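Local coordinates for predicted sugar phosphatases of the HAD superfamily (Cytophaga hutchinsonii, PDB 2HX1), which probably hydrolyses phosphate esters, perhaps of sugars, as a magnesium-binding phosphatase of the HAD (haloacid dehalogenase) superfamily, at residues 50-56 with 78-84; 121-125 with 152-156. All coordinates share one frame. Residues are numbered along the deposited sequence.

Contact 1. Residues 50-56 with 78-84; sequences YIVTNDA and DKIISSG
One serine hydroxyl joins the ends of both segments: Ser82 OG donates to Asp55 O (2.8 Å) and accepts from Gly84 N (3.2 Å), so this N-cap of helix 83-94 also holds the loop after strand 48-53. Ala56 CB lies 3.3 Å from Gly84 CA. Extended strands 50-53 and 80-82 (Val52 phi/psi -122/111) run parallel, axes 4.8 Å apart at 17°, pairing Ile51 with Ile80, Val52 with Ile81 and Thr53 with Ser82; Gly84 (-58/-27) is already helical. Ile51 N donates to Lys79 O (2.7 Å), Ile81 N to Ile51 O (2.8 Å), Thr53 N to Ile81 O (3.0 Å) and Ser83 N to Thr53 O (3.0 Å). Ile81 (m, t) brings CD1 to 3.6 Å from Tyr50 CD1 and 4.2 Å from Val52 CG2, on the face covered by Met209. Ile51, Ile80, Thr53 and Ser82 share the other face, Ile51 packing on Tyr67 and Ile80 on Leu63 of helix 60-69. Asp55 N donates to Thr53 OG1 (3.1 Å, OG1 less surely placed), an ST turn. Asp55, whose OD1 hydrogen-bonds Ser57 OG, nears a HEPES buffer molecule. Thr53 ends the strand beside 16-19, which leads to metal ligand Asp20, consistent with HAD motif II in a Rossmann-like fold.

Contact 2. Residues 121-125 with 152-156; sequences PVSAI and KTVNL
Pro121 ends strand 117-121 (phi/psi -67/150) and makes no contact with helix residues 152-156, but its carbonyl starts the turn: Pro121 O accepts Ala124 N at 2.9 Å. Val122 (-49/-34) opens a 3-10 turn, confirmed by Ile125 N to Val122 O at 3.0 Å, and directs its side chain at the helix. The nearest CA pair is Val122 with Thr153, 6.8 Å apart. With chi1 t, Val122 places CG1 3.6 Å from Lys152 CB, and CG2 3.7 Å from Thr153 OG1 and 4.4 Å from Leu156 CD2. The Thr153 hydroxyl is hydrogen-bonded within its own helix, to Asp149 O. Ser123 (-59/-26) turns its CB away and takes part through its carbonyl: Lys152 NZ makes a weak hydrogen bond to Ser123 O (3.2 Å) and another to Ile125 O (3.1 Å). The lysine reaches both with chi1 m, chi2 t, chi3 137° and chi4 t. Ile125 (m, m) points back toward the helix, CG2 4.5 Å from Leu156 CD1. Leu156 (t, p) lies one helical turn beyond Lys152, with Leu156 N 2.8 Å from Lys152 O. The turn and helix 146-159 pack on part of one face of the probable cap-domain sheet: Val122 and Thr153 both rest on Leu103 of strand 98-103 and Leu136 of strand 133-138, whereas Asn155 OD1 is hydrogen-bonded to Val180 N of the second subunit.

From the N terminus the chain first lays down strand 16-19 of the core sheet, then strand 48-53; contact 1 closes the loop containing helix 60-69 by placing strand 80-82 at that sheet's edge. Helix 83-94 then leads to the second sheet, inserted between core strands 80-82 and 228-232, as in HAD phosphatases with a C2-type cap. There contact 2 closes the loop that includes strand 133-138, tying the end of edge strand 117-121 to helix 146-159. The two closures follow in series, neither nesting nor crossing. Their centres lie 28 Å apart and their nearest atoms about 14 Å: contact 1 lies in the core domain and contact 2 in the probable cap domain, without touching.

Contact 1. Residues 50-56 with 78-84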
ATOM      1  N   TYR A  50       5.097 -18.021  30.168  1.00 21.48           N
ATOM      2  CA  TYR A  50       4.822 -16.587  30.210  1.00 22.14           C
ATOM      3  C   TYR A  50       3.669 -16.318  29.287  1.00 22.44           C
ATOM      4  O   TYR A  50       3.414 -17.094  28.349  1.00 23.57           O
ATOM      5  CB  TYR A  50       5.986 -15.744  29.725  1.00 21.18           C
ATOM      6  CG  TYR A  50       7.183 -15.760  30.618  1.00 23.81           C
ATOM      7  CD1 TYR A  50       7.272 -14.907  31.719  1.00 24.85           C
ATOM      8  CD2 TYR A  50       8.246 -16.622  30.360  1.00 22.64           C
ATOM      9  CE1 TYR A  50       8.405 -14.928  32.551  1.00 26.68           C
ATOM     10  CE2 TYR A  50       9.343 -16.655  31.169  1.00 25.43           C
ATOM     11  CZ  TYR A  50       9.426 -15.813  32.261  1.00 27.13           C
ATOM     12  OH  TYR A  50      10.551 -15.861  33.031  1.00 27.04           O
ATOM     13  N   ILE A  51       2.997 -15.200  29.541  1.00 21.58           N
ATOM     14  CA  ILE A  51       2.057 -14.624  28.601  1.00 20.94           C
ATOM     15  C   ILE A  51       2.789 -13.470  27.929  1.00 21.44           C
ATOM     16  O   ILE A  51       3.352 -12.629  28.620  1.00 20.32           O
ATOM     17  CB  ILE A  51       0.764 -14.141  29.330  1.00 22.91           C
ATOM     18  CG1 ILE A  51      -0.005 -15.364  29.866  1.00 28.27           C
ATOM     19  CG2 ILE A  51      -0.065 -13.280  28.406  1.00 20.55           C
ATOM     20  CD1 ILE A  51      -1.125 -15.069  30.786  1.00 30.14           C
ATOM     21  N   VAL A  52       2.808 -13.463  26.596  1.00 21.77           N
ATOM     22  CA  VAL A  52       3.519 -12.466  25.807  1.00 19.78           C
ATOM     23  C   VAL A  52       2.417 -11.838  24.936  1.00 21.80           C
ATOM     24  O   VAL A  52       1.846 -12.496  24.059  1.00 21.60           O
ATOM     25  CB  VAL A  52       4.609 -13.102  24.946  1.00 18.36           C
ATOM     26  CG1 VAL A  52       5.284 -12.063  24.103  1.00 19.28           C
ATOM     27  CG2 VAL A  52       5.594 -13.842  25.841  1.00 17.82           C
ATOM     28  N   THR A  53       2.114 -10.578  25.224  1.00 19.21           N
ATOM     29  CA  THR A  53       0.949  -9.928  24.710  1.00 18.85           C
ATOM     30  C   THR A  53       1.298  -8.530  24.211  1.00 19.19           C
ATOM     31  O   THR A  53       2.143  -7.834  24.818  1.00 19.46           O
ATOM     32  CB  THR A  53      -0.112  -9.829  25.812  1.00 19.15           C
ATOM     33  OG1 THR A  53      -1.294  -9.186  25.303  1.00 21.03           O
ATOM     34  CG2 THR A  53       0.411  -9.053  27.017  1.00 21.35           C
ATOM     35  N   ASN A  54       0.666  -8.150  23.102  1.00 20.98           N
ATOM     36  CA  ASN A  54       0.732  -6.792  22.560  1.00 24.26           C
ATOM     37  C   ASN A  54      -0.305  -5.836  23.183  1.00 25.97           C
ATOM     38  O   ASN A  54      -0.533  -4.750  22.682  1.00 30.44           O
ATOM     39  CB  ASN A  54       0.558  -6.820  21.030  1.00 23.71           C
ATOM     40  CG  ASN A  54       1.792  -7.313  20.312  1.00 27.29           C
ATOM     41  OD1 ASN A  54       2.801  -7.649  20.952  1.00 18.88           O
ATOM     42  ND2 ASN A  54       1.726  -7.372  18.967  1.00 20.07           N
ATOM     43  N   ASP A  55      -0.952  -6.249  24.263  1.00 29.58           N
ATOM     44  CA  ASP A  55      -1.874  -5.386  24.999  1.00 31.09           C
ATOM     45  C   ASP A  55      -1.098  -4.436  25.927  1.00 33.92           C
ATOM     46  O   ASP A  55      -0.618  -4.881  26.948  1.00 37.43           O
ATOM     47  CB  ASP A  55      -2.836  -6.274  25.784  1.00 31.10           C
ATOM     48  CG  ASP A  55      -3.936  -5.497  26.477  1.00 31.77           C
ATOM     49  OD1 ASP A  55      -3.853  -4.253  26.610  1.00 29.36           O
ATOM     50  OD2 ASP A  55      -4.901  -6.168  26.888  1.00 30.47           O
ATOM     51  N   ALA A  56      -0.975  -3.150  25.557  1.00 33.06           N
ATOM     52  CA  ALA A  56      -0.336  -2.109  26.381  1.00 31.30           C
ATOM     53  C   ALA A  56      -1.370  -1.109  26.981  1.00 31.40           C
ATOM     54  O   ALA A  56      -1.046   0.037  27.287  1.00 32.09           O
ATOM     55  CB  ALA A  56       0.701  -1.382  25.551  1.00 30.49           C
ATOM     56  N   ASP A  78       4.340 -11.220  37.247  1.00 27.51           N
ATOM     57  CA  ASP A  78       5.696 -11.585  36.777  1.00 29.90           C
ATOM     58  C   ASP A  78       5.675 -12.501  35.540  1.00 28.29           C
ATOM     59  O   ASP A  78       6.683 -12.639  34.836  1.00 31.41           O
ATOM     60  CB  ASP A  78       6.541 -12.216  37.911  1.00 29.76           C
ATOM     61  CG  ASP A  78       6.031 -13.576  38.341  1.00 37.54           C
ATOM     62  OD1 ASP A  78       4.830 -13.684  38.616  1.00 44.83           O
ATOM     63  OD2 ASP A  78       6.824 -14.545  38.397  1.00 55.27           O
ATOM     64  N   LYS A  79       4.539 -13.119  35.266  1.00 26.57           N
ATOM     65  CA  LYS A  79       4.431 -14.028  34.127  1.00 29.01           C
ATOM     66  C   LYS A  79       3.915 -13.318  32.879  1.00 27.17           C
ATOM     67  O   LYS A  79       3.859 -13.929  31.815  1.00 26.54           O
ATOM     68  CB  LYS A  79       3.495 -15.182  34.459  1.00 31.32           C
ATOM     69  CG  LYS A  79       3.789 -15.883  35.783  1.00 40.32           C
ATOM     70  CD  LYS A  79       4.401 -17.265  35.654  1.00 45.41           C
ATOM     71  CE  LYS A  79       4.298 -18.036  37.004  1.00 48.91           C
ATOM     72  NZ  LYS A  79       2.925 -18.027  37.675  1.00 50.40           N
ATOM     73  N   ILE A  80       3.521 -12.047  33.025  1.00 26.91           N
ATOM     74  CA  ILE A  80       2.970 -11.270  31.926  1.00 25.90           C
ATOM     75  C   ILE A  80       4.002 -10.298  31.346  1.00 25.07           C
ATOM     76  O   ILE A  80       4.404  -9.312  31.978  1.00 23.16           O
ATOM     77  CB  ILE A  80       1.697 -10.531  32.347  1.00 26.42           C
ATOM     78  CG1 ILE A  80       0.695 -11.532  32.960  1.00 29.74           C
ATOM     79  CG2 ILE A  80       1.067  -9.828  31.149  1.00 27.12           C
ATOM     80  CD1 ILE A  80      -0.671 -11.008  33.207  1.00 26.42           C
ATOM     81  N   ILE A  81       4.420 -10.592  30.130  1.00 24.21           N
ATOM     82  CA  ILE A  81       5.331  -9.732  29.398  0.70 25.37           C
ATOM     83  C   ILE A  81       4.523  -9.018  28.325  1.00 25.37           C
ATOM     84  O   ILE A  81       3.977  -9.642  27.433  1.00 24.17           O
ATOM     85  CB  ILE A  81       6.459 -10.540  28.724  0.70 25.28           C
ATOM     86  CG1 ILE A  81       7.157 -11.474  29.734  0.70 25.98           C
ATOM     87  CG2 ILE A  81       7.440  -9.578  28.078  0.70 18.24           C
ATOM     88  CD1 ILE A  81       7.974 -12.617  29.062  0.70 28.40           C
ATOM     89  N   SER A  82       4.456  -7.702  28.414  1.00 25.15           N
ATOM     90  CA  SER A  82       3.554  -6.920  27.610  1.00 26.08           C
ATOM     91  C   SER A  82       4.315  -5.859  26.842  1.00 24.72           C
ATOM     92  O   SER A  82       5.315  -5.337  27.341  1.00 24.37           O
ATOM     93  CB  SER A  82       2.597  -6.247  28.607  1.00 25.27           C
ATOM     94  OG  SER A  82       1.979  -5.103  28.082  1.00 32.56           O
ATOM     95  N   SER A  83       3.803  -5.468  25.684  1.00 23.66           N
ATOM     96  CA  SER A  83       4.504  -4.472  24.871  1.00 25.11           C
ATOM     97  C   SER A  83       4.473  -3.101  25.547  1.00 25.43           C
ATOM     98  O   SER A  83       5.330  -2.260  25.281  1.00 26.30           O
ATOM     99  CB  SER A  83       3.959  -4.412  23.450  1.00 26.10           C
ATOM    100  OG  SER A  83       2.649  -3.926  23.440  1.00 25.77           O
ATOM    101  N   GLY A  84       3.531  -2.887  26.462  1.00 23.63           N
ATOM    102  CA  GLY A  84       3.529  -1.657  27.254  1.00 25.44           C
ATOM    103  C   GLY A  84       4.805  -1.440  28.052  1.00 25.56           C
ATOM    104  O   GLY A  84       5.188  -0.291  28.326  1.00 26.02           O
TER

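Contact 2. Residues 121-125 with 152-156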
ATOM      1  N   PRO A 121      -4.249  13.781  27.677  1.00 18.80           N
ATOM      2  CA  PRO A 121      -4.922  13.296  26.490  1.00 20.42           C
ATOM      3  C   PRO A 121      -4.737  14.286  25.354  1.00 21.88           C
ATOM      4  O   PRO A 121      -4.625  15.505  25.601  1.00 23.94           O
ATOM      5  CB  PRO A 121      -6.383  13.248  26.907  1.00 19.18           C
ATOM      6  CG  PRO A 121      -6.499  14.267  27.967  1.00 23.67           C
ATOM      7  CD  PRO A 121      -5.199  14.187  28.717  1.00 19.53           C
ATOM      8  N   VAL A 122      -4.724  13.796  24.118  1.00 22.51           N
ATOM      9  CA  VAL A 122      -4.667  14.700  22.949  1.00 21.44           C
ATOM     10  C   VAL A 122      -5.707  15.834  23.051  1.00 21.90           C
ATOM     11  O   VAL A 122      -5.422  16.958  22.655  1.00 22.50           O
ATOM     12  CB  VAL A 122      -4.787  13.935  21.594  1.00 22.35           C
ATOM     13  CG1 VAL A 122      -5.050  14.902  20.440  1.00 14.84           C
ATOM     14  CG2 VAL A 122      -3.499  13.129  21.314  1.00 16.55           C
ATOM     15  N   SER A 123      -6.866  15.558  23.638  1.00 21.67           N
ATOM     16  CA  SER A 123      -7.921  16.550  23.809  1.00 22.20           C
ATOM     17  C   SER A 123      -7.519  17.776  24.619  1.00 25.50           C
ATOM     18  O   SER A 123      -8.118  18.842  24.461  1.00 24.99           O
ATOM     19  CB  SER A 123      -9.092  15.924  24.554  1.00 24.86           C
ATOM     20  OG  SER A 123      -8.670  15.525  25.836  1.00 26.54           O
ATOM     21  N   ALA A 124      -6.537  17.620  25.506  1.00 26.35           N
ATOM     22  CA  ALA A 124      -6.059  18.727  26.356  1.00 25.27           C
ATOM     23  C   ALA A 124      -4.850  19.435  25.785  1.00 24.95           C
ATOM     24  O   ALA A 124      -4.171  20.192  26.514  1.00 26.45           O
ATOM     25  CB  ALA A 124      -5.749  18.225  27.773  1.00 23.66           C
ATOM     26  N   ILE A 125      -4.561  19.203  24.499  1.00 25.32           N
ATOM     27  CA  ILE A 125      -3.442  19.845  23.849  1.00 24.57           C
ATOM     28  C   ILE A 125      -3.968  20.957  22.967  1.00 28.31           C
ATOM     29  O   ILE A 125      -4.941  20.769  22.231  1.00 27.66           O
ATOM     30  CB  ILE A 125      -2.628  18.892  22.955  1.00 26.08           C
ATOM     31  CG1 ILE A 125      -2.100  17.718  23.776  1.00 25.46           C
ATOM     32  CG2 ILE A 125      -1.467  19.661  22.269  1.00 21.38           C
ATOM     33  CD1 ILE A 125      -1.175  18.096  24.888  1.00 19.31           C
ATOM     34  N   LYS A 152      -7.244  16.188  15.726  1.00 21.29           N
ATOM     35  CA  LYS A 152      -6.168  16.866  16.490  1.00 24.25           C
ATOM     36  C   LYS A 152      -4.839  16.099  16.401  1.00 22.19           C
ATOM     37  O   LYS A 152      -3.800  16.705  16.370  1.00 21.67           O
ATOM     38  CB  LYS A 152      -6.520  17.034  17.984  1.00 25.61           C
ATOM     39  CG  LYS A 152      -7.403  18.230  18.326  1.00 34.28           C
ATOM     40  CD  LYS A 152      -7.552  18.425  19.877  1.00 30.75           C
ATOM     41  CE  LYS A 152      -7.426  19.920  20.278  1.00 39.68           C
ATOM     42  NZ  LYS A 152      -7.977  20.289  21.636  1.00 44.34           N
ATOM     43  N   THR A 153      -4.877  14.764  16.370  1.00 22.95           N
ATOM     44  CA  THR A 153      -3.644  13.961  16.277  1.00 22.06           C
ATOM     45  C   THR A 153      -2.962  14.142  14.922  1.00 22.11           C
ATOM     46  O   THR A 153      -1.736  14.301  14.833  1.00 20.43           O
ATOM     47  CB  THR A 153      -3.939  12.474  16.504  1.00 26.89           C
ATOM     48  OG1 THR A 153      -4.479  12.324  17.811  1.00 25.83           O
ATOM     49  CG2 THR A 153      -2.670  11.610  16.384  1.00 20.71           C
ATOM     50  N   VAL A 154      -3.756  14.188  13.860  1.00 22.22           N
ATOM     51  CA  VAL A 154      -3.198  14.507  12.550  1.00 20.24           C
ATOM     52  C   VAL A 154      -2.454  15.841  12.623  1.00 21.70           C
ATOM     53  O   VAL A 154      -1.290  15.932  12.218  1.00 24.12           O
ATOM     54  CB  VAL A 154      -4.273  14.473  11.418  1.00 23.42           C
ATOM     55  CG1 VAL A 154      -3.809  15.185  10.120  1.00 17.92           C
ATOM     56  CG2 VAL A 154      -4.645  13.048  11.105  1.00 16.98           C
ATOM     57  N   ASN A 155      -3.099  16.870  13.173  1.00 22.19           N
ATOM     58  CA  ASN A 155      -2.471  18.171  13.240  1.00 22.01           C
ATOM     59  C   ASN A 155      -1.273  18.241  14.207  1.00 23.34           C
ATOM     60  O   ASN A 155      -0.294  18.933  13.931  1.00 20.23           O
ATOM     61  CB  ASN A 155      -3.505  19.216  13.585  1.00 22.35           C
ATOM     62  CG  ASN A 155      -4.442  19.486  12.428  1.00 22.29           C
ATOM     63  OD1 ASN A 155      -3.992  19.859  11.337  1.00 21.57           O
ATOM     64  ND2 ASN A 155      -5.739  19.261  12.646  1.00 22.46           N
ATOM     65  N   LEU A 156      -1.357  17.502  15.319  1.00 24.40           N
ATOM     66  CA  LEU A 156      -0.263  17.440  16.282  1.00 22.69           C
ATOM     67  C   LEU A 156       1.001  16.920  15.627  1.00 24.05           C
ATOM     68  O   LEU A 156       2.093  17.462  15.840  1.00 23.14           O
ATOM     69  CB  LEU A 156      -0.632  16.513  17.431  1.00 22.90           C
ATOM     70  CG  LEU A 156       0.457  16.262  18.473  1.00 26.73           C
ATOM     71  CD1 LEU A 156       0.929  17.587  19.126  1.00 18.07           C
ATOM     72  CD2 LEU A 156      -0.110  15.289  19.493  1.00 17.16           C
TER